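Local coordinates for EmGH1 (Erythrobacter marinus, PDB 5Z87), which hydrolyses beta-glucosidic bonds as a beta-glucosidase of glycoside hydrolase family 3, at the interface of chains A and B. Residues are numbered along the deposited sequence; one frame, centred on the assembly and turned at random. Chains: chain A/B, EmGH1.

Contact 1: the interface of chains A and B. Residues chain A 251, 256, 639; chain B 251, 256.
A:His251 and B:Glu256 meet through a hydrogen bond, and B:His251 and A:Glu256 form its symmetry twin. In the first pair the imidazole ND1 of A:His251 donates to the carboxylate OE1 of B:Glu256 at 2.8 Å. OE1 is met on its syn side, although the donor lies 29° out of the carboxylate plane. In the twin, B:His251 ND1 donates to A:Glu256 OE1 at 3.0 Å and comes from above the carboxylate, 39° out of its plane. Both bonds are bent at the hydrogen. Each carboxylate stands at the edge of its imidazole and is turned steeply against the ring. A:Glu256 and B:Glu256 reach the rings with extended chains, CG anti to the backbone N (chi1 178° in A:Glu256). The neighbouring carboxylate would probably favour a protonated imidazole. The tight part continues between the two histidines. A:His251 CB packs against B:His251 CB at 3.9 Å and lies 3.4 Å from the backbone carbonyl O of B:His251. The looser side is at the far edge of the B:His251 ring. There the phenol OH of A:Tyr639 stays 4.4 Å from B:His251 NE2, too far for a bond. The paired histidines lie close to the two-fold axis. In each chain the histidine loop leads into helix 254-261, whose first turn carries A:Glu256 or B:Glu256. Both fall in the family 3 N-terminal region, whereas A:Tyr639 comes from a C-terminal-region loop.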
loop_
_atom_site.group_PDB
_atom_site.type_symbol
_atom_site.label_atom_id
_atom_site.label_comp_id
_atom_site.label_asym_id
_atom_site.label_seq_id
_atom_site.Cartn_x
_atom_site.Cartn_y
_atom_site.Cartn_z
ATOM N N HIS A 251 -2.194 3.225 6.658
ATOM C CA HIS A 251 -2.829 2.014 7.158
ATOM C C HIS A 251 -1.798 1.312 8.029
ATOM O O HIS A 251 -0.925 0.602 7.528
ATOM C CB HIS A 251 -3.325 1.129 6.019
ATOM C CG HIS A 251 -4.383 1.777 5.183
ATOM N ND1 HIS A 251 -5.657 1.265 5.073
ATOM C CD2 HIS A 251 -4.367 2.914 4.444
ATOM C CE1 HIS A 251 -6.377 2.047 4.285
ATOM N NE2 HIS A 251 -5.619 3.054 3.889
ATOM N N GLU A 256 2.320 -2.987 14.400
ATOM C CA GLU A 256 3.184 -2.284 13.459
ATOM C C GLU A 256 3.548 -0.892 13.987
ATOM O O GLU A 256 4.720 -0.507 14.002
ATOM C CB GLU A 256 2.482 -2.192 12.101
ATOM C CG GLU A 256 3.269 -1.436 11.035
ATOM C CD GLU A 256 2.455 -1.180 9.771
ATOM O OE1 GLU A 256 1.226 -1.357 9.814
ATOM O OE2 GLU A 256 3.044 -0.798 8.733
ATOM N N TYR A 639 10.709 -2.709 1.410
ATOM C CA TYR A 639 11.588 -2.590 2.564
ATOM C C TYR A 639 11.946 -3.976 3.093
ATOM O O TYR A 639 11.130 -4.906 3.073
ATOM C CB TYR A 639 10.937 -1.724 3.656
ATOM C CG TYR A 639 9.560 -2.185 4.101
ATOM C CD1 TYR A 639 9.418 -3.202 5.045
ATOM C CD2 TYR A 639 8.406 -1.592 3.589
ATOM C CE1 TYR A 639 8.165 -3.630 5.455
ATOM C CE2 TYR A 639 7.152 -2.003 3.991
ATOM C CZ TYR A 639 7.028 -3.028 4.927
ATOM O OH TYR A 639 5.769 -3.462 5.331
ATOM N N HIS B 251 -2.831 -4.542 5.482
ATOM C CA HIS B 251 -2.825 -3.501 6.495
ATOM C C HIS B 251 -4.230 -2.919 6.502
ATOM O O HIS B 251 -4.573 -2.068 5.675
ATOM C CB HIS B 251 -1.744 -2.463 6.203
ATOM C CG HIS B 251 -0.360 -3.025 6.282
ATOM N ND1 HIS B 251 0.549 -2.639 7.244
ATOM C CD2 HIS B 251 0.260 -3.976 5.540
ATOM C CE1 HIS B 251 1.671 -3.323 7.086
ATOM N NE2 HIS B 251 1.522 -4.139 6.059
ATOM N N GLU B 256 -11.909 0.396 8.887
ATOM C CA GLU B 256 -11.827 -0.014 7.496
ATOM C C GLU B 256 -12.298 -1.455 7.333
ATOM O O GLU B 256 -13.030 -1.775 6.391
ATOM C CB GLU B 256 -10.388 0.170 7.003
ATOM C CG GLU B 256 -10.084 -0.465 5.651
ATOM C CD GLU B 256 -8.609 -0.353 5.281
ATOM O OE1 GLU B 256 -7.770 -0.236 6.204
ATOM O OE2 GLU B 256 -8.286 -0.389 4.076
#

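Contact 2: the interface of chains A and B. Residues chain A 537-538, 550-552; chain B 650-652.
Water 1 is gripped by both chains, with A:Gly550 and A:Asp551 on one side and B:Asn650 on the other. The backbone N of A:Gly550 and the backbone N of A:Asp551 both lie 2.9 Å from the water. The carboxylate OD2 of A:Asp551 lies 2.6 Å from it. Across the interface the backbone carbonyl O of B:Asn650 lies 2.7 Å from the water. The water thus joins a loop of chain A to the backbone of chain B, and the A:Asp551 side chain folds back to help hold it. A direct bond follows two residues further along chain B. B:Val652 N donates to the backbone O of A:Asp551 at 2.7 Å, nearly straight at the hydrogen and nearly along the C=O axis. A:Asp551 and B:Tyr651 form a parallel beta bridge here, so two loop segments pair for a short stretch like strands. Side chains pack beside it. The B:Tyr651 ring turns an edge towards the A:Arg552 backbone, with CD1 3.4 Å from A:Arg552 C. B:Val652 splits its two methyls between different neighbours. CG2, anti to the backbone N, points towards the A:Ser537 carbonyl. CG1, held between the backbone N and the carbonyl carbon (chi1 53°), faces the A:Thr538 carbonyl and the aliphatic stem of A:Arg552. That stem meets it with its first methylene beyond CB: A:Arg552 CG lies 3.4 Å from B:Val652 CG1.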
loop_
_atom_site.group_PDB
_atom_site.type_symbol
_atom_site.label_atom_id
_atom_site.label_comp_id
_atom_site.label_asym_id
_atom_site.label_seq_id
_atom_site.Cartn_x
_atom_site.Cartn_y
_atom_site.Cartn_z
ATOM N N SER A 537 12.619 20.007 -7.647
ATOM C CA SER A 537 11.287 20.066 -8.236
ATOM C C SER A 537 10.676 18.686 -8.498
ATOM O O SER A 537 9.449 18.566 -8.510
ATOM C CB SER A 537 11.316 20.854 -9.551
ATOM O OG SER A 537 11.311 22.242 -9.311
ATOM N N THR A 538 11.480 17.637 -8.703
ATOM C CA THR A 538 10.891 16.326 -8.975
ATOM C C THR A 538 10.654 15.507 -7.709
ATOM O O THR A 538 9.781 14.630 -7.710
ATOM C CB THR A 538 11.749 15.540 -9.978
ATOM O OG1 THR A 538 13.074 15.346 -9.479
ATOM C CG2 THR A 538 11.826 16.310 -11.304
ATOM N N GLY A 550 4.680 16.852 -5.856
ATOM C CA GLY A 550 6.016 16.497 -5.428
ATOM C C GLY A 550 6.271 15.010 -5.344
ATOM O O GLY A 550 7.417 14.577 -5.230
ATOM N N ASP A 551 5.209 14.220 -5.389
ATOM C CA ASP A 551 5.308 12.771 -5.353
ATOM C C ASP A 551 5.333 12.237 -6.785
ATOM O O ASP A 551 4.773 12.852 -7.692
ATOM C CB ASP A 551 4.126 12.200 -4.549
ATOM C CG ASP A 551 3.855 12.999 -3.233
ATOM O OD1 ASP A 551 4.796 13.186 -2.428
ATOM O OD2 ASP A 551 2.707 13.444 -3.000
ATOM N N ARG A 552 6.003 11.097 -6.991
ATOM C CA ARG A 552 6.150 10.510 -8.325
ATOM C C ARG A 552 5.493 9.135 -8.394
ATOM O O ARG A 552 5.490 8.372 -7.422
ATOM C CB ARG A 552 7.642 10.377 -8.746
ATOM C CG ARG A 552 8.328 11.692 -9.083
ATOM C CD ARG A 552 9.727 11.517 -9.708
ATOM N NE ARG A 552 9.703 10.705 -10.925
ATOM C CZ ARG A 552 10.727 9.965 -11.354
ATOM N NH1 ARG A 552 11.874 9.942 -10.678
ATOM N NH2 ARG A 552 10.602 9.243 -12.462
ATOM N N ASN B 650 -1.585 15.203 -6.294
ATOM C CA ASN B 650 -1.371 14.515 -7.560
ATOM C C ASN B 650 0.123 14.303 -7.819
ATOM O O ASN B 650 0.985 14.906 -7.169
ATOM C CB ASN B 650 -2.017 15.311 -8.698
ATOM C CG ASN B 650 -3.527 15.435 -8.546
ATOM O OD1 ASN B 650 -4.214 14.438 -8.399
ATOM N ND2 ASN B 650 -4.047 16.660 -8.604
ATOM N N TYR B 651 0.431 13.431 -8.775
ATOM C CA TYR B 651 1.829 13.096 -9.028
ATOM C C TYR B 651 2.482 14.124 -9.948
ATOM O O TYR B 651 1.844 14.694 -10.838
ATOM C CB TYR B 651 1.958 11.701 -9.623
ATOM C CG TYR B 651 1.472 10.604 -8.702
ATOM C CD1 TYR B 651 2.286 10.101 -7.693
ATOM C CD2 TYR B 651 0.195 10.069 -8.852
ATOM C CE1 TYR B 651 1.840 9.089 -6.851
ATOM C CE2 TYR B 651 -0.263 9.066 -8.031
ATOM C CZ TYR B 651 0.560 8.580 -7.027
ATOM O OH TYR B 651 0.089 7.577 -6.225
ATOM N N VAL B 652 3.774 14.359 -9.725
ATOM C CA VAL B 652 4.457 15.439 -10.428
ATOM C C VAL B 652 4.621 15.056 -11.894
ATOM O O VAL B 652 4.985 13.918 -12.218
ATOM C CB VAL B 652 5.797 15.762 -9.743
ATOM C CG1 VAL B 652 6.615 14.538 -9.600
ATOM C CG2 VAL B 652 6.580 16.802 -10.521
HETATM O O HOH W 1 2.482 15.145 -4.964
#

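Contact 3: the interface of chains A and B. Residues chain A 247, 249, 283, 323-324; chain B 644-645, 648.
Loops of chain A around 247-249 and 323-324, the latter just after helix 319-322, receive the B loop 644-648. Strand 283-284 of chain A joins through water. B:Thr645 enters with both branches of its side chain. Its methyl CG2 packs on A:Leu323, 3.6 Å from CD2, and also lies 3.8 Å from the A:His324 ring carbon CE1. Its hydroxyl OG1 takes the other direction, between the backbone N and the carbonyl carbon (chi1 51°). There OG1 meets water 2 at 2.6 Å and water 3 at 2.7 Å. Water 2 passes the link to the backbone O of A:Phe247 and the backbone N of A:Glu283. Water 3 passes it to the A:Glu283 carboxylate OE2 and to A:His324 ND1. Beside this polar cluster, A:Phe247 and B:Phe648 pack edge to face, with ring planes 86° apart. B:Phe648 CE2 stands over one face of the A:Phe247 ring, offset towards its rim, while CD2 lies beside A:Phe247 CG and CB. A:Leu323 CD1 sits over the centre of one face of B:Phe648, 4.1 Å above its plane. The site joins the family 3 N-terminal region of chain A to a loop of the C-terminal region of chain B.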
loop_
_atom_site.group_PDB
_atom_site.type_symbol
_atom_site.label_atom_id
_atom_site.label_comp_id
_atom_site.label_asym_id
_atom_site.label_seq_id
_atom_site.Cartn_x
_atom_site.Cartn_y
_atom_site.Cartn_z
ATOM N N PHE A 247 -0.180 13.788 2.381
ATOM C CA PHE A 247 -1.436 13.979 3.110
ATOM C C PHE A 247 -2.318 12.719 3.134
ATOM O O PHE A 247 -3.290 12.698 3.882
ATOM C CB PHE A 247 -2.305 15.137 2.576
ATOM C CG PHE A 247 -1.780 16.510 2.888
ATOM C CD1 PHE A 247 -0.880 17.141 2.023
ATOM C CD2 PHE A 247 -2.230 17.200 4.014
ATOM C CE1 PHE A 247 -0.405 18.418 2.290
ATOM C CE2 PHE A 247 -1.765 18.475 4.301
ATOM C CZ PHE A 247 -0.845 19.089 3.441
ATOM N N PRO A 249 -4.034 8.973 3.723
ATOM C CA PRO A 249 -4.093 8.160 4.937
ATOM C C PRO A 249 -3.009 7.106 4.954
ATOM O O PRO A 249 -2.511 6.659 3.918
ATOM C CB PRO A 249 -5.484 7.514 4.877
ATOM C CG PRO A 249 -6.292 8.467 4.042
ATOM C CD PRO A 249 -5.306 8.933 2.979
ATOM N N GLU A 283 -4.279 10.916 8.622
ATOM C CA GLU A 283 -5.217 10.143 9.419
ATOM C C GLU A 283 -4.821 8.675 9.367
ATOM O O GLU A 283 -4.202 8.213 8.404
ATOM C CB GLU A 283 -6.643 10.300 8.883
ATOM C CG GLU A 283 -6.786 9.600 7.519
ATOM C CD GLU A 283 -8.139 8.934 7.283
ATOM O OE1 GLU A 283 -8.206 7.706 7.484
ATOM O OE2 GLU A 283 -9.093 9.596 6.816
ATOM N N LEU A 323 -10.225 19.841 6.061
ATOM C CA LEU A 323 -9.665 18.836 5.169
ATOM C C LEU A 323 -10.250 17.458 5.447
ATOM O O LEU A 323 -10.859 16.867 4.555
ATOM C CB LEU A 323 -8.132 18.806 5.292
ATOM C CG LEU A 323 -7.459 17.732 4.424
ATOM C CD1 LEU A 323 -7.740 17.980 2.927
ATOM C CD2 LEU A 323 -5.955 17.693 4.694
ATOM N N HIS A 324 -10.124 16.965 6.689
ATOM C CA HIS A 324 -10.572 15.624 7.046
ATOM C C HIS A 324 -12.089 15.512 7.199
ATOM O O HIS A 324 -12.641 14.413 7.058
ATOM C CB HIS A 324 -9.916 15.190 8.354
ATOM C CG HIS A 324 -8.451 14.938 8.237
ATOM N ND1 HIS A 324 -7.940 13.812 7.627
ATOM C CD2 HIS A 324 -7.386 15.666 8.649
ATOM C CE1 HIS A 324 -6.620 13.849 7.684
ATOM N NE2 HIS A 324 -6.259 14.967 8.294
ATOM N N PRO B 644 -10.968 12.078 2.052
ATOM C CA PRO B 644 -10.702 13.397 1.454
ATOM C C PRO B 644 -9.233 13.634 1.172
ATOM O O PRO B 644 -8.901 14.441 0.298
ATOM C CB PRO B 644 -11.237 14.383 2.504
ATOM C CG PRO B 644 -12.223 13.617 3.285
ATOM C CD PRO B 644 -11.720 12.193 3.317
ATOM N N THR B 645 -8.346 12.951 1.880
ATOM C CA THR B 645 -6.916 13.080 1.679
ATOM C C THR B 645 -6.348 12.018 0.749
ATOM O O THR B 645 -5.159 12.084 0.424
ATOM C CB THR B 645 -6.185 12.997 3.030
ATOM O OG1 THR B 645 -6.628 11.839 3.751
ATOM C CG2 THR B 645 -6.434 14.235 3.870
ATOM N N PHE B 648 -5.723 13.568 -2.492
ATOM C CA PHE B 648 -5.714 15.026 -2.363
ATOM C C PHE B 648 -4.614 15.657 -3.216
ATOM O O PHE B 648 -4.848 16.665 -3.884
ATOM C CB PHE B 648 -5.550 15.391 -0.887
ATOM C CG PHE B 648 -5.383 16.857 -0.622
ATOM C CD1 PHE B 648 -6.312 17.777 -1.088
ATOM C CD2 PHE B 648 -4.311 17.310 0.146
ATOM C CE1 PHE B 648 -6.156 19.147 -0.817
ATOM C CE2 PHE B 648 -4.154 18.669 0.438
ATOM C CZ PHE B 648 -5.083 19.593 -0.053
HETATM O O HOH W 2 -4.821 11.413 5.518
HETATM O O HOH W 3 -8.722 12.016 5.510
#

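Contact 1 lies about 23 Å from contact 2 and 16 Å from contact 3, and contacts 2 and 3 are about 17 Å apart, all between the centres of their C-alpha atoms. Contacts 1 and 3 share the 247-251 stretch of chain A. Contacts 2 and 3 share the 644-652 stretch of chain B, which bridges the N- and C-terminal regions of chain A. Contact 1 lies near the two-fold axis, and contacts 2 and 3 recur with the chains exchanged. The reciprocal pattern fits a dimer, although the structure alone does not show that it forms in solution.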